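PDB 1JYE: lactose Operon Repressor from Escherichia coli, which represses transcription of the lactose operon by binding its operator DNA, and releases that DNA when an inducer sugar binds. Local coordinates for residues S224-Q227 and Q228-M232. The protein carries 1 engineered substitution. Residues are numbered along the deposited sequence; the frame is centred on the assembly and turned at random.
Sequences SGFQ and QTMQM
F226 and M230 run alongside each other from successive turns of the helix. CG of M230 sits over one face of the F226 ring, 3.8 Å from its centroid and displaced toward the rim. This is a CH-pi contact. The sulfur follows obliquely, with SD 4.8 Å from the same centroid, a Met-aromatic contact. CG of F226 is anti to its backbone N (chi1 175°), which sets the ring beside M230, and the folded M230 chain brings its own CG across.

T229 turns its hydroxyl back along the helix. OG1 donates to the carbonyl O of G225 at 2.7 Å. The amide N of T229 donates to the same G225 O at 3.1 Å, from above the carbonyl plane. One carbonyl of a buried residue therefore takes two bonds from one residue. The hydroxyl can do this because OG1 is anti to the carbonyl carbon of T229 (chi1 -58°). A valine here has no hydroxyl to give, and the G225 carbonyl would probably be left with the backbone amide as its one partner from this position.

On another side of the helix, a water bridges two neighbouring side chains. It donates to OE1 of Q227 at 3.0 Å and accepts from NE2 of Q228 at 2.9 Å. NH1 of R216 hydrogen-bonds OE1 of Q228, so both polar atoms of that amide are held.

The i to i+4 backbone bonds link the same residues, among them M230 N to F226 O at 2.9 Å. Helix 222-234 lies within the periplasmic binding protein-like domain and packs on strands 182-186 and 241-244 of its parallel sheet. R255 makes a cation-pi contact with F226, which also packs against C281 of the second subunit.

T229 packs on A253 and A256 of helix 247-259. Its buried hydroxyl spends its proton inside its own helix, and so can face these apolar neighbours.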
loop_
_atom_site.group_PDB
_atom_site.type_symbol
_atom_site.label_atom_id
_atom_site.label_comp_id
_atom_site.label_asym_id
_atom_site.label_seq_id
_atom_site.Cartn_x
_atom_site.Cartn_y
_atom_site.Cartn_z
ATOM N N SER A 224 -4.456 -11.318 -9.804
ATOM C CA SER A 224 -4.251 -11.463 -11.246
ATOM C C SER A 224 -3.021 -12.335 -11.496
ATOM O O SER A 224 -2.975 -13.099 -12.463
ATOM C CB SER A 224 -4.097 -10.094 -11.929
ATOM O OG SER A 224 -2.840 -9.494 -11.667
ATOM N N GLY A 225 -2.026 -12.232 -10.620
ATOM C CA GLY A 225 -0.833 -13.049 -10.771
ATOM C C GLY A 225 -1.178 -14.508 -10.538
ATOM O O GLY A 225 -0.674 -15.406 -11.213
ATOM N N PHE A 226 -2.052 -14.746 -9.566
ATOM C CA PHE A 226 -2.481 -16.099 -9.243
ATOM C C PHE A 226 -3.285 -16.700 -10.397
ATOM O O PHE A 226 -3.033 -17.830 -10.825
ATOM C CB PHE A 226 -3.354 -16.085 -7.986
ATOM C CG PHE A 226 -3.933 -17.426 -7.638
ATOM C CD1 PHE A 226 -3.144 -18.411 -7.055
ATOM C CD2 PHE A 226 -5.266 -17.715 -7.919
ATOM C CE1 PHE A 226 -3.670 -19.667 -6.755
ATOM C CE2 PHE A 226 -5.801 -18.968 -7.624
ATOM C CZ PHE A 226 -5.001 -19.944 -7.042
ATOM N N GLN A 227 -4.257 -15.940 -10.889
ATOM C CA GLN A 227 -5.115 -16.405 -11.976
ATOM C C GLN A 227 -4.344 -16.685 -13.261
ATOM O O GLN A 227 -4.491 -17.749 -13.861
ATOM C CB GLN A 227 -6.214 -15.381 -12.254
ATOM C CG GLN A 227 -7.108 -15.100 -11.056
ATOM C CD GLN A 227 -8.139 -14.021 -11.329
ATOM O OE1 GLN A 227 -7.809 -12.940 -11.818
ATOM N NE2 GLN A 227 -9.392 -14.305 -11.002
ATOM N N GLN A 228 -3.523 -15.732 -13.684
ATOM C CA GLN A 228 -2.753 -15.906 -14.913
ATOM C C GLN A 228 -1.789 -17.080 -14.832
ATOM O O GLN A 228 -1.638 -17.844 -15.794
ATOM C CB GLN A 228 -1.984 -14.623 -15.243
ATOM C CG GLN A 228 -2.883 -13.463 -15.639
ATOM C CD GLN A 228 -3.779 -13.809 -16.815
ATOM O OE1 GLN A 228 -3.305 -14.276 -17.849
ATOM N NE2 GLN A 228 -5.079 -13.580 -16.661
ATOM N N THR A 229 -1.135 -17.232 -13.686
ATOM C CA THR A 229 -0.185 -18.320 -13.511
ATOM C C THR A 229 -0.903 -19.666 -13.466
ATOM O O THR A 229 -0.436 -20.642 -14.052
ATOM C CB THR A 229 0.653 -18.115 -12.238
ATOM O OG1 THR A 229 1.330 -16.854 -12.327
ATOM C CG2 THR A 229 1.691 -19.224 -12.089
ATOM N N MET A 230 -2.040 -19.724 -12.778
ATOM C CA MET A 230 -2.796 -20.970 -12.711
ATOM C C MET A 230 -3.273 -21.360 -14.106
ATOM O O MET A 230 -3.252 -22.534 -14.471
ATOM C CB MET A 230 -4.006 -20.831 -11.783
ATOM C CG MET A 230 -3.681 -20.914 -10.301
ATOM S SD MET A 230 -2.864 -22.462 -9.847
ATOM C CE MET A 230 -3.933 -23.650 -10.605
ATOM N N GLN A 231 -3.703 -20.372 -14.887
ATOM C CA GLN A 231 -4.187 -20.640 -16.240
ATOM C C GLN A 231 -3.066 -21.183 -17.115
ATOM O O GLN A 231 -3.279 -22.090 -17.923
ATOM C CB GLN A 231 -4.771 -19.368 -16.860
ATOM C CG GLN A 231 -6.029 -18.877 -16.153
ATOM C CD GLN A 231 -6.642 -17.652 -16.804
ATOM O OE1 GLN A 231 -7.570 -17.047 -16.264
ATOM N NE2 GLN A 231 -6.132 -17.280 -17.971
ATOM N N MET A 232 -1.872 -20.624 -16.945
ATOM C CA MET A 232 -0.704 -21.057 -17.702
ATOM C C MET A 232 -0.360 -22.500 -17.344
ATOM O O MET A 232 -0.171 -23.347 -18.222
ATOM C CB MET A 232 0.489 -20.154 -17.384
ATOM C CG MET A 232 1.789 -20.597 -18.035
ATOM S SD MET A 232 3.183 -19.592 -17.511
ATOM C CE MET A 232 3.427 -20.207 -15.835
HETATM O O HOH W 1 -6.404 -12.327 -14.427
#